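PDB 4UUL: L-lactate dehydrogenase, which catalyses the NAD(H)-dependent interconversion of pyruvate and L-lactate, and probably also that of oxaloacetate and L-malate. Local coordinates for residues 3-8 with 31-36; 79-84 with 118-123; 275-280 with 301-306; 269-274 with 285-290. The protein carries 1 engineered substitution. All blocks are in the same frame, centred on the assembly; numbering follows the deposited sequence.

Interaction 1: 3-8 with 31-36; sequences EAAHVL and GDRQVY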
loop_
_atom_site.group_PDB
_atom_site.type_symbol
_atom_site.label_atom_id
_atom_site.label_comp_id
_atom_site.label_asym_id
_atom_site.label_seq_id
_atom_site.Cartn_x
_atom_site.Cartn_y
_atom_site.Cartn_z
ATOM N N GLU B 3 23.597 -6.090 -5.898
ATOM C CA GLU B 3 23.392 -4.691 -6.203
ATOM C C GLU B 3 21.881 -4.490 -6.205
ATOM O O GLU B 3 21.118 -5.407 -6.492
ATOM C CB GLU B 3 23.959 -4.316 -7.576
ATOM C CG GLU B 3 25.498 -4.215 -7.629
ATOM C CD GLU B 3 26.017 -3.742 -8.987
ATOM O OE1 GLU B 3 26.118 -2.509 -9.193
ATOM O OE2 GLU B 3 26.329 -4.595 -9.851
ATOM N N ALA B 4 21.453 -3.302 -5.840
ATOM C CA ALA B 4 20.042 -3.010 -5.775
ATOM C C ALA B 4 19.432 -3.122 -7.174
ATOM O O ALA B 4 20.056 -2.782 -8.171
ATOM C CB ALA B 4 19.791 -1.648 -5.266
ATOM N N ALA B 5 18.185 -3.547 -7.213
ATOM C CA ALA B 5 17.426 -3.562 -8.441
ATOM C C ALA B 5 16.858 -2.178 -8.689
ATOM O O ALA B 5 16.306 -1.557 -7.800
ATOM C CB ALA B 5 16.287 -4.576 -8.304
ATOM N N HIS B 6 16.977 -1.705 -9.930
ATOM C CA HIS B 6 16.505 -0.396 -10.302
ATOM C C HIS B 6 15.140 -0.476 -10.949
ATOM O O HIS B 6 14.959 -1.120 -11.988
ATOM C CB HIS B 6 17.537 0.300 -11.199
ATOM C CG HIS B 6 18.698 0.822 -10.427
ATOM N ND1 HIS B 6 19.013 2.160 -10.341
ATOM C CD2 HIS B 6 19.629 0.168 -9.683
ATOM C CE1 HIS B 6 20.068 2.313 -9.540
ATOM N NE2 HIS B 6 20.464 1.116 -9.148
ATOM N N VAL B 7 14.159 0.196 -10.355
ATOM C CA VAL B 7 12.762 0.088 -10.738
ATOM C C VAL B 7 12.224 1.444 -11.105
ATOM O O VAL B 7 12.237 2.356 -10.299
ATOM C CB VAL B 7 11.939 -0.461 -9.528
ATOM C CG1 VAL B 7 10.469 -0.536 -9.900
ATOM C CG2 VAL B 7 12.490 -1.792 -9.044
ATOM N N LEU B 8 11.700 1.551 -12.322
ATOM C CA LEU B 8 11.070 2.784 -12.793
ATOM C C LEU B 8 9.553 2.721 -12.576
ATOM O O LEU B 8 8.904 1.726 -12.880
ATOM C CB LEU B 8 11.337 2.978 -14.282
ATOM C CG LEU B 8 10.535 4.066 -14.985
ATOM C CD1 LEU B 8 10.809 5.469 -14.422
ATOM C CD2 LEU B 8 10.785 4.041 -16.468
ATOM N N GLY B 31 11.950 -9.153 -2.634
ATOM C CA GLY B 31 12.361 -9.994 -1.527
ATOM C C GLY B 31 13.475 -9.379 -0.696
ATOM O O GLY B 31 13.375 -8.218 -0.315
ATOM N N ASP B 32 14.516 -10.141 -0.409
ATOM C CA ASP B 32 15.605 -9.615 0.390
ATOM C C ASP B 32 16.476 -8.584 -0.332
ATOM O O ASP B 32 17.293 -7.922 0.292
ATOM C CB ASP B 32 16.511 -10.755 0.881
ATOM C CG ASP B 32 15.835 -11.652 1.891
ATOM O OD1 ASP B 32 14.762 -11.303 2.402
ATOM O OD2 ASP B 32 16.384 -12.716 2.169
ATOM N N ARG B 33 16.341 -8.480 -1.644
ATOM C CA ARG B 33 17.183 -7.591 -2.419
ATOM C C ARG B 33 16.728 -6.137 -2.269
ATOM O O ARG B 33 15.529 -5.869 -2.231
ATOM C CB ARG B 33 17.117 -8.009 -3.878
ATOM C CG ARG B 33 18.056 -7.236 -4.771
ATOM C CD ARG B 33 18.061 -7.819 -6.175
ATOM N NE ARG B 33 18.956 -7.051 -7.037
ATOM C CZ ARG B 33 18.973 -7.134 -8.355
ATOM N NH1 ARG B 33 18.138 -7.960 -8.961
ATOM N NH2 ARG B 33 19.804 -6.368 -9.045
ATOM N N GLN B 34 17.664 -5.199 -2.186
ATOM C CA GLN B 34 17.268 -3.801 -2.150
ATOM C C GLN B 34 16.767 -3.291 -3.494
ATOM O O GLN B 34 17.103 -3.874 -4.549
ATOM C CB GLN B 34 18.403 -2.930 -1.691
ATOM C CG GLN B 34 18.784 -3.116 -0.232
ATOM C CD GLN B 34 19.631 -1.987 0.234
ATOM O OE1 GLN B 34 20.708 -1.731 -0.324
ATOM N NE2 GLN B 34 19.159 -1.286 1.256
ATOM N N VAL B 35 16.010 -2.195 -3.433
ATOM C CA VAL B 35 15.490 -1.548 -4.610
ATOM C C VAL B 35 15.917 -0.086 -4.620
ATOM O O VAL B 35 16.092 0.543 -3.575
ATOM C CB VAL B 35 13.959 -1.667 -4.695
ATOM C CG1 VAL B 35 13.566 -3.107 -4.856
ATOM C CG2 VAL B 35 13.279 -0.992 -3.505
ATOM N N TYR B 36 16.112 0.421 -5.830
ATOM C CA TYR B 36 16.411 1.818 -6.072
ATOM C C TYR B 36 15.322 2.334 -7.031
ATOM O O TYR B 36 15.163 1.777 -8.124
ATOM C CB TYR B 36 17.813 2.034 -6.679
ATOM C CG TYR B 36 18.150 3.486 -6.860
ATOM C CD1 TYR B 36 17.627 4.205 -7.929
ATOM C CD2 TYR B 36 19.041 4.128 -6.019
ATOM C CE1 TYR B 36 17.954 5.523 -8.146
ATOM C CE2 TYR B 36 19.385 5.456 -6.227
ATOM C CZ TYR B 36 18.813 6.154 -7.285
ATOM O OH TYR B 36 19.143 7.472 -7.484
#
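R33 takes hold of the carbonyl oxygen of E3 with two nitrogens at once: NE lies 2.8 Å from E3 O and NH2 3.0 Å from the same E3 O, which lies close to the guanidinium plane. The NE bond runs nearly along the C=O axis, while NH2 comes from above the carbonyl plane and is the more bent of the two, at 137° against 155°. Beyond this grip the backbones pair as parallel strands in a ladder: A5 N to Q34 O (2.9 Å), Y36 N to A5 O (2.8 Å) and V7 N to Y36 O (2.9 Å). Strands 5-10 and 35-40 are the two strands of a beta-alpha-beta unit, joined by helix 15-25, in the Rossmann-type NAD-binding domain. On the side of A5, its CB sits over the centre of the R33 guanidinium, 3.7 Å from CZ. On the side of H6, CB of Y36 rests over the imidazole face, a CH-pi contact 3.7 Å from the ring centroid. The two ring planes are nearly parallel but slid apart, with little overlap. ND1 of H6 is hydrogen-bonded to NE2 of H38. One carbonyl thus takes up two donors of a single guanidinium, which ties the residues leading into strand 5-10 to those leading into 35-40, while the methyl of A5 covers one face of the guanidinium.

Interaction 2: 79-84 with 118-123; sequences DIDCAF and WAKPSV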
loop_
_atom_site.group_PDB
_atom_site.type_symbol
_atom_site.label_atom_id
_atom_site.label_comp_id
_atom_site.label_asym_id
_atom_site.label_seq_id
_atom_site.Cartn_x
_atom_site.Cartn_y
_atom_site.Cartn_z
ATOM N N ASP B 79 19.731 2.391 -16.845
ATOM C CA ASP B 79 20.141 1.124 -16.255
ATOM C C ASP B 79 19.047 0.495 -15.396
ATOM O O ASP B 79 19.353 -0.263 -14.455
ATOM C CB ASP B 79 21.461 1.263 -15.484
ATOM C CG ASP B 79 22.626 1.695 -16.375
ATOM O OD1 ASP B 79 22.624 1.356 -17.569
ATOM O OD2 ASP B 79 23.547 2.353 -15.881
ATOM N N ILE B 80 17.788 0.708 -15.756
ATOM C CA ILE B 80 16.705 0.073 -15.022
ATOM C C ILE B 80 16.594 -1.421 -15.300
ATOM O O ILE B 80 16.854 -1.869 -16.416
ATOM C CB ILE B 80 15.361 0.807 -15.192
ATOM C CG1 ILE B 80 14.910 0.811 -16.661
ATOM C CG2 ILE B 80 15.475 2.217 -14.603
ATOM C CD1 ILE B 80 13.485 1.240 -16.819
ATOM N N ASP B 81 16.148 -2.171 -14.289
ATOM C CA ASP B 81 15.855 -3.607 -14.358
ATOM C C ASP B 81 14.380 -3.913 -14.692
ATOM O O ASP B 81 14.063 -4.910 -15.305
ATOM C CB ASP B 81 16.180 -4.259 -13.021
ATOM C CG ASP B 81 17.669 -4.224 -12.729
ATOM O OD1 ASP B 81 18.418 -4.978 -13.372
ATOM O OD2 ASP B 81 18.071 -3.440 -11.873
ATOM N N CYS B 82 13.488 -3.051 -14.249
ATOM C CA CYS B 82 12.072 -3.194 -14.597
ATOM C C CYS B 82 11.359 -1.826 -14.582
ATOM O O CYS B 82 11.893 -0.852 -14.029
ATOM C CB CYS B 82 11.334 -4.259 -13.767
ATOM S SG CYS B 82 11.095 -3.810 -12.046
ATOM N N ALA B 83 10.186 -1.765 -15.213
ATOM C CA ALA B 83 9.453 -0.551 -15.316
ATOM C C ALA B 83 7.982 -0.816 -15.221
ATOM O O ALA B 83 7.432 -1.748 -15.817
ATOM C CB ALA B 83 9.728 0.120 -16.677
ATOM N N PHE B 84 7.312 0.064 -14.475
ATOM C CA PHE B 84 5.856 0.127 -14.378
ATOM C C PHE B 84 5.432 1.382 -15.149
ATOM O O PHE B 84 5.585 2.511 -14.654
ATOM C CB PHE B 84 5.428 0.210 -12.923
ATOM C CG PHE B 84 5.732 -1.028 -12.127
ATOM C CD1 PHE B 84 6.976 -1.220 -11.531
ATOM C CD2 PHE B 84 4.762 -2.003 -11.966
ATOM C CE1 PHE B 84 7.237 -2.341 -10.798
ATOM C CE2 PHE B 84 5.056 -3.143 -11.193
ATOM C CZ PHE B 84 6.293 -3.285 -10.618
ATOM N N TRP B 118 18.457 3.606 -22.903
ATOM C CA TRP B 118 19.009 3.705 -21.565
ATOM C C TRP B 118 18.796 2.532 -20.617
ATOM O O TRP B 118 19.561 2.358 -19.656
ATOM C CB TRP B 118 18.489 4.992 -20.947
ATOM C CG TRP B 118 18.997 6.199 -21.592
ATOM C CD1 TRP B 118 20.319 6.519 -21.863
ATOM C CD2 TRP B 118 18.224 7.311 -22.023
ATOM N NE1 TRP B 118 20.376 7.736 -22.443
ATOM C CE2 TRP B 118 19.115 8.252 -22.558
ATOM C CE3 TRP B 118 16.864 7.605 -22.012
ATOM C CZ2 TRP B 118 18.692 9.471 -23.073
ATOM C CZ3 TRP B 118 16.443 8.823 -22.512
ATOM C CH2 TRP B 118 17.353 9.736 -23.042
ATOM N N ALA B 119 17.727 1.768 -20.794
ATOM C CA ALA B 119 17.438 0.686 -19.854
ATOM C C ALA B 119 18.423 -0.468 -20.057
ATOM O O ALA B 119 19.051 -0.609 -21.100
ATOM C CB ALA B 119 15.991 0.216 -20.001
ATOM N N LYS B 120 18.543 -1.346 -19.064
ATOM C CA LYS B 120 19.302 -2.585 -19.296
ATOM C C LYS B 120 18.633 -3.422 -20.384
ATOM O O LYS B 120 17.412 -3.399 -20.530
ATOM C CB LYS B 120 19.374 -3.425 -18.032
ATOM C CG LYS B 120 20.150 -2.792 -16.896
ATOM C CD LYS B 120 20.364 -3.833 -15.802
ATOM C CE LYS B 120 20.996 -3.279 -14.544
ATOM N NZ LYS B 120 21.191 -4.393 -13.601
ATOM N N PRO B 121 19.434 -4.213 -21.115
ATOM C CA PRO B 121 18.825 -5.060 -22.148
ATOM C C PRO B 121 17.877 -6.099 -21.576
ATOM O O PRO B 121 17.090 -6.671 -22.311
ATOM C CB PRO B 121 20.037 -5.745 -22.816
ATOM C CG PRO B 121 21.173 -4.910 -22.515
ATOM C CD PRO B 121 20.905 -4.212 -21.226
ATOM N N SER B 122 17.994 -6.358 -20.276
ATOM C CA SER B 122 17.170 -7.327 -19.569
ATOM C C SER B 122 15.911 -6.731 -18.973
ATOM O O SER B 122 15.137 -7.421 -18.311
ATOM C CB SER B 122 17.979 -7.992 -18.477
ATOM O OG SER B 122 18.624 -7.003 -17.692
ATOM N N VAL B 123 15.678 -5.451 -19.218
ATOM C CA VAL B 123 14.555 -4.768 -18.567
ATOM C C VAL B 123 13.218 -5.480 -18.801
ATOM O O VAL B 123 12.912 -5.891 -19.920
ATOM C CB VAL B 123 14.460 -3.259 -19.021
ATOM C CG1 VAL B 123 14.152 -3.151 -20.520
ATOM C CG2 VAL B 123 13.485 -2.424 -18.189
HETATM O O HOH W 1 15.036 -7.483 -14.881
HETATM O O HOH W 2 17.697 -6.723 -15.250
HETATM O O HOH W 3 20.620 -3.031 -11.069
#
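K120 sends CG anti to its own carbonyl carbon (chi1 -65°) and runs extended from there to NZ, meeting D81, whose CG also lies anti to its carbonyl carbon (chi1 -66°). Here, in the Rossmann-type NAD-binding domain, the residues leading into strand 82-85 meet the link from helix 97-118 to strand 124-127, which includes a type I beta turn from K120 to V123. NZ of K120 forms a salt bridge with OD1 of D81 at 2.8 Å, arriving on the syn side and 18° out of the carboxylate plane. A water joins OD2 of D81 to the same ammonium, and another lies between OD1 and OG of S122. OD2 also accepts from the backbone N of H6, so both carboxylate oxygens are engaged. The backbones meet in two places: D79 N donates to W118 O at 2.8 Å, and K120 N to I80 O at 3.2 Å. The apolar part comes from I80, whose CG1 touches CB of A119 at 3.6 Å. The same CG1 lies 3.9 Å from CG2 of V123, whose CA makes a C-H...O contact of 3.3 Å with D81 O.

Interaction 3: 275-280 with 301-306; sequences NPYGIK and EGFKVN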
loop_
_atom_site.group_PDB
_atom_site.type_symbol
_atom_site.label_atom_id
_atom_site.label_comp_id
_atom_site.label_asym_id
_atom_site.label_seq_id
_atom_site.Cartn_x
_atom_site.Cartn_y
_atom_site.Cartn_z
ATOM N N ASN B 275 1.833 -20.124 -30.772
ATOM C CA ASN B 275 0.802 -20.271 -29.749
ATOM C C ASN B 275 -0.288 -21.253 -30.132
ATOM O O ASN B 275 -0.618 -21.403 -31.303
ATOM C CB ASN B 275 0.216 -18.913 -29.327
ATOM C CG ASN B 275 -0.778 -18.360 -30.334
ATOM O OD1 ASN B 275 -1.967 -18.690 -30.332
ATOM N ND2 ASN B 275 -0.298 -17.515 -31.195
ATOM N N PRO B 276 -0.873 -21.936 -29.143
ATOM C CA PRO B 276 -1.791 -23.002 -29.570
ATOM C C PRO B 276 -3.241 -22.545 -29.691
ATOM O O PRO B 276 -4.120 -23.407 -29.854
ATOM C CB PRO B 276 -1.630 -24.055 -28.479
ATOM C CG PRO B 276 -1.339 -23.232 -27.261
ATOM C CD PRO B 276 -0.486 -22.071 -27.737
ATOM N N TYR B 277 -3.494 -21.225 -29.672
ATOM C CA TYR B 277 -4.884 -20.734 -29.637
ATOM C C TYR B 277 -5.311 -19.979 -30.893
ATOM O O TYR B 277 -6.365 -19.346 -30.932
ATOM C CB TYR B 277 -5.115 -19.935 -28.364
ATOM C CG TYR B 277 -4.891 -20.807 -27.145
ATOM C CD1 TYR B 277 -5.653 -21.954 -26.924
ATOM C CD2 TYR B 277 -3.908 -20.495 -26.224
ATOM C CE1 TYR B 277 -5.392 -22.805 -25.855
ATOM C CE2 TYR B 277 -3.670 -21.307 -25.123
ATOM C CZ TYR B 277 -4.425 -22.453 -24.927
ATOM O OH TYR B 277 -4.207 -23.317 -23.868
ATOM N N GLY B 278 -4.495 -20.071 -31.949
ATOM C CA GLY B 278 -4.898 -19.535 -33.230
ATOM C C GLY B 278 -4.855 -18.018 -33.315
ATOM O O GLY B 278 -5.623 -17.418 -34.091
ATOM N N ILE B 279 -3.958 -17.395 -32.559
ATOM C CA ILE B 279 -3.843 -15.940 -32.597
ATOM C C ILE B 279 -2.637 -15.565 -33.468
ATOM O O ILE B 279 -1.568 -16.139 -33.362
ATOM C CB ILE B 279 -3.644 -15.376 -31.171
ATOM C CG1 ILE B 279 -4.685 -15.954 -30.218
ATOM C CG2 ILE B 279 -3.703 -13.856 -31.199
ATOM C CD1 ILE B 279 -6.106 -15.777 -30.608
ATOM N N LYS B 280 -2.852 -14.600 -34.328
ATOM C CA LYS B 280 -1.818 -14.142 -35.252
ATOM C C LYS B 280 -0.753 -13.282 -34.558
ATOM O O LYS B 280 -1.095 -12.392 -33.768
ATOM C CB LYS B 280 -2.481 -13.330 -36.333
ATOM C CG LYS B 280 -1.546 -12.965 -37.452
ATOM C CD LYS B 280 -2.181 -12.054 -38.485
ATOM C CE LYS B 280 -1.275 -11.859 -39.683
ATOM N NZ LYS B 280 -1.240 -13.051 -40.547
ATOM N N GLU B 301 -0.663 -24.336 -22.157
ATOM C CA GLU B 301 -1.273 -25.200 -23.161
ATOM C C GLU B 301 -2.445 -25.974 -22.582
ATOM O O GLU B 301 -2.503 -26.152 -21.385
ATOM C CB GLU B 301 -0.241 -26.206 -23.687
ATOM C CG GLU B 301 1.019 -25.571 -24.227
ATOM C CD GLU B 301 1.203 -25.683 -25.720
ATOM O OE1 GLU B 301 0.798 -26.687 -26.324
ATOM O OE2 GLU B 301 1.821 -24.780 -26.297
ATOM N N GLY B 302 -3.359 -26.449 -23.420
ATOM C CA GLY B 302 -4.321 -27.435 -22.981
ATOM C C GLY B 302 -5.710 -26.908 -22.736
ATOM O O GLY B 302 -6.628 -27.666 -22.504
ATOM N N PHE B 303 -5.896 -25.603 -22.790
ATOM C CA PHE B 303 -7.240 -25.062 -22.696
ATOM C C PHE B 303 -8.007 -25.341 -23.987
ATOM O O PHE B 303 -7.430 -25.556 -25.060
ATOM C CB PHE B 303 -7.209 -23.573 -22.329
ATOM C CG PHE B 303 -6.727 -23.332 -20.890
ATOM C CD1 PHE B 303 -7.453 -23.877 -19.832
ATOM C CD2 PHE B 303 -5.579 -22.611 -20.631
ATOM C CE1 PHE B 303 -7.017 -23.712 -18.520
ATOM C CE2 PHE B 303 -5.153 -22.415 -19.327
ATOM C CZ PHE B 303 -5.862 -22.962 -18.276
ATOM N N LYS B 304 -9.328 -25.347 -23.881
ATOM C CA LYS B 304 -10.187 -25.727 -25.000
ATOM C C LYS B 304 -10.845 -24.505 -25.574
ATOM O O LYS B 304 -11.232 -23.583 -24.843
ATOM C CB LYS B 304 -11.264 -26.669 -24.517
ATOM C CG LYS B 304 -10.706 -28.025 -24.089
ATOM C CD LYS B 304 -11.793 -29.086 -23.963
ATOM C CE LYS B 304 -12.752 -28.783 -22.816
ATOM N NZ LYS B 304 -13.583 -29.982 -22.481
ATOM N N VAL B 305 -10.962 -24.484 -26.887
ATOM C CA VAL B 305 -11.583 -23.369 -27.556
ATOM C C VAL B 305 -12.897 -23.830 -28.211
ATOM O O VAL B 305 -12.904 -24.387 -29.299
ATOM C CB VAL B 305 -10.653 -22.736 -28.597
ATOM C CG1 VAL B 305 -11.320 -21.499 -29.212
ATOM C CG2 VAL B 305 -9.304 -22.340 -27.977
ATOM N N ASN B 306 -14.015 -23.572 -27.528
ATOM C CA ASN B 306 -15.328 -23.900 -28.052
ATOM C C ASN B 306 -15.741 -22.827 -29.051
ATOM O O ASN B 306 -15.006 -21.876 -29.301
ATOM C CB ASN B 306 -16.394 -24.190 -26.969
ATOM C CG ASN B 306 -16.764 -22.988 -26.143
ATOM O OD1 ASN B 306 -16.417 -21.835 -26.441
ATOM N ND2 ASN B 306 -17.460 -23.249 -25.051
#
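OH of Y277 accepts a hydrogen bond from F303 N at 3.0 Å, with an N-H...O angle of 149°, and is also hydrogen-bonded to the carbonyl oxygen of V300, so the phenol is held by backbone on two counts. The Y277 ring reaches across to the 301-306 loop. Its OH comes 3.4 Å from CB of F303, and F303 O meets the ring at its edge, in plane, 3.5 Å from CE1. Nearer the ring's base, CD1 of Y277 touches CG2 of V305 at 3.8 Å. P276 lays its CG over one face of the Y277 ring, towards the rim, and the same CG meets OE2 of E301 at 3.6 Å. The loop carrying the tyrosine is shaped by N275. Its OD1 takes the N-H of Y277 (3.0 Å), making an Asx turn, and that of I279 as well, while ND2 donates to I279 O at 2.9 Å. This surface contact joins two connections of the C-terminal domain, the one between strands 265-270 and 284-291 and the one from strand 297-299 to helix 307-337. W183 of strand 177-183 meets the Y277 ring edge to face, and R310 of helix 307-337 binds the Y277 carbonyl.

Interaction 4: 269-274 with 285-290; sequences IPVPEG and FSFPCN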
loop_
_atom_site.group_PDB
_atom_site.type_symbol
_atom_site.label_atom_id
_atom_site.label_comp_id
_atom_site.label_asym_id
_atom_site.label_seq_id
_atom_site.Cartn_x
_atom_site.Cartn_y
_atom_site.Cartn_z
ATOM N N ILE B 269 0.872 -10.272 -23.713
ATOM C CA ILE B 269 2.226 -10.489 -24.219
ATOM C C ILE B 269 2.216 -10.341 -25.719
ATOM O O ILE B 269 1.206 -10.589 -26.372
ATOM C CB ILE B 269 2.825 -11.847 -23.808
ATOM C CG1 ILE B 269 1.875 -12.984 -24.193
ATOM C CG2 ILE B 269 3.128 -11.884 -22.334
ATOM C CD1 ILE B 269 2.531 -14.360 -24.140
ATOM N N PRO B 270 3.359 -9.925 -26.278
ATOM C CA PRO B 270 3.507 -10.048 -27.737
ATOM C C PRO B 270 3.127 -11.459 -28.142
ATOM O O PRO B 270 3.614 -12.420 -27.568
ATOM C CB PRO B 270 5.018 -9.806 -27.937
ATOM C CG PRO B 270 5.385 -8.917 -26.772
ATOM C CD PRO B 270 4.602 -9.520 -25.626
ATOM N N VAL B 271 2.282 -11.596 -29.147
ATOM C CA VAL B 271 1.769 -12.918 -29.473
ATOM C C VAL B 271 2.898 -13.825 -29.902
ATOM O O VAL B 271 3.599 -13.501 -30.846
ATOM C CB VAL B 271 0.708 -12.848 -30.612
ATOM C CG1 VAL B 271 0.375 -14.207 -31.145
ATOM C CG2 VAL B 271 -0.557 -12.130 -30.133
ATOM N N PRO B 272 3.064 -15.001 -29.256
ATOM C CA PRO B 272 4.098 -15.946 -29.703
ATOM C C PRO B 272 3.702 -16.629 -31.004
ATOM O O PRO B 272 2.604 -17.085 -31.152
ATOM C CB PRO B 272 4.182 -17.001 -28.570
ATOM C CG PRO B 272 3.488 -16.395 -27.396
ATOM C CD PRO B 272 2.452 -15.437 -27.992
ATOM N N GLU B 273 4.624 -16.730 -31.941
ATOM C CA GLU B 273 4.360 -17.427 -33.195
ATOM C C GLU B 273 3.850 -18.836 -32.953
ATOM O O GLU B 273 2.955 -19.325 -33.676
ATOM C CB GLU B 273 5.602 -17.467 -34.095
ATOM C CG GLU B 273 5.322 -18.038 -35.520
ATOM C CD GLU B 273 6.521 -17.921 -36.447
ATOM O OE1 GLU B 273 7.466 -17.174 -36.109
ATOM O OE2 GLU B 273 6.515 -18.578 -37.516
ATOM N N GLY B 274 4.394 -19.535 -31.982
ATOM C CA GLY B 274 3.896 -20.920 -31.859
ATOM C C GLY B 274 2.596 -21.170 -31.099
ATOM O O GLY B 274 2.289 -22.314 -30.802
ATOM N N PHE B 285 -1.443 -9.426 -26.666
ATOM C CA PHE B 285 -2.722 -10.116 -26.494
ATOM C C PHE B 285 -2.683 -10.818 -25.136
ATOM O O PHE B 285 -1.678 -11.454 -24.813
ATOM C CB PHE B 285 -2.814 -11.127 -27.648
ATOM C CG PHE B 285 -4.170 -11.793 -27.838
ATOM C CD1 PHE B 285 -4.581 -12.880 -27.049
ATOM C CD2 PHE B 285 -5.000 -11.378 -28.866
ATOM C CE1 PHE B 285 -5.791 -13.480 -27.262
ATOM C CE2 PHE B 285 -6.217 -11.998 -29.065
ATOM C CZ PHE B 285 -6.625 -13.027 -28.287
ATOM N N SER B 286 -3.752 -10.677 -24.336
ATOM C CA SER B 286 -3.769 -11.357 -23.062
ATOM C C SER B 286 -4.035 -12.851 -23.241
ATOM O O SER B 286 -4.981 -13.258 -23.938
ATOM C CB SER B 286 -4.825 -10.737 -22.136
ATOM O OG SER B 286 -4.752 -11.362 -20.866
ATOM N N PHE B 287 -3.131 -13.649 -22.691
ATOM C CA PHE B 287 -3.206 -15.120 -22.706
ATOM C C PHE B 287 -3.157 -15.653 -21.283
ATOM O O PHE B 287 -2.607 -14.978 -20.395
ATOM C CB PHE B 287 -1.977 -15.720 -23.387
ATOM C CG PHE B 287 -1.942 -15.611 -24.912
ATOM C CD1 PHE B 287 -2.584 -16.522 -25.699
ATOM C CD2 PHE B 287 -1.250 -14.597 -25.531
ATOM C CE1 PHE B 287 -2.537 -16.471 -27.070
ATOM C CE2 PHE B 287 -1.175 -14.535 -26.925
ATOM C CZ PHE B 287 -1.794 -15.485 -27.679
ATOM N N PRO B 288 -3.645 -16.885 -21.090
ATOM C CA PRO B 288 -3.329 -17.580 -19.828
ATOM C C PRO B 288 -1.856 -17.964 -19.816
ATOM O O PRO B 288 -1.376 -18.652 -20.749
ATOM C CB PRO B 288 -4.228 -18.797 -19.865
ATOM C CG PRO B 288 -4.358 -19.105 -21.351
ATOM C CD PRO B 288 -4.323 -17.736 -22.077
ATOM N N CYS B 289 -1.125 -17.497 -18.808
ATOM C CA CYS B 289 0.310 -17.682 -18.748
ATOM C C CYS B 289 0.787 -18.300 -17.449
ATOM O O CYS B 289 0.138 -18.171 -16.390
ATOM C CB CYS B 289 1.045 -16.341 -18.930
ATOM S SG CYS B 289 0.830 -15.580 -20.566
ATOM N N ASN B 290 1.939 -18.938 -17.534
ATOM C CA ASN B 290 2.741 -19.173 -16.359
ATOM C C ASN B 290 4.149 -18.624 -16.598
ATOM O O ASN B 290 4.433 -18.117 -17.697
ATOM C CB ASN B 290 2.683 -20.637 -15.901
ATOM C CG ASN B 290 3.073 -21.612 -16.926
ATOM O OD1 ASN B 290 3.968 -21.399 -17.748
ATOM N ND2 ASN B 290 2.433 -22.792 -16.836
#
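I269 and F285 form an antiparallel hydrogen-bonded pair, I269 N to F285 O at 3.0 Å and F285 N to I269 O at 2.9 Å, with both donors well above the carbonyl planes. They belong to neighbouring strands, 265-270 and 284-291, of the three-stranded antiparallel sheet in the C-terminal domain; the first strand ends after P270, though V271 still bonds through its backbone to V283. The side-chain contacts are apolar and largely buried. CG1 of I269 stands between backbone N and carbonyl carbon (chi1 53°), 3.8 Å from CD2 of F287, and the two side chains cross at about a right angle. CG2 of V271 packs against CB of F285 at 3.5 Å and meets the F287 ring at its edge, near the ring plane, 4.1 Å from CE2. P272 slides past F287 in the opposite direction, bringing CD to 3.9 Å from that same CE2. The two phenylalanines also touch: CD1 of F285 lies over a face of the F287 ring, offset towards the rim. Helix 307-337 packs on F285 through L313, T316, E317 and L320, while I297 and V299 of strand 297-299 touch I269. Farther along strand 284-291, SG of C289 lies 4.1 Å from CD1 of I269.

The four contacts fall into two pairs, one in each domain. Interactions 1 and 2 share the parallel sheet, where strands 5-10 and 82-85 are neighbours: H6 O meets D81 N and L8 O meets F84 N, each at 2.8 Å in a probable hydrogen bond. V7 and A83 are about 10 Å and 9 Å, side chain to side chain, from I128, which binds NADH in another structure of this protein; none is bound to this chain. Interactions 3 and 4 alternate along the chain and touch, CD1 of I279 lying 3.6 Å from CZ of F285. Of this pair, interaction 4 is the one near the cofactor site, I269 being about 10 Å from L154 between side chains. Nearest atoms of interactions 2 and 4 are about 11 Å apart.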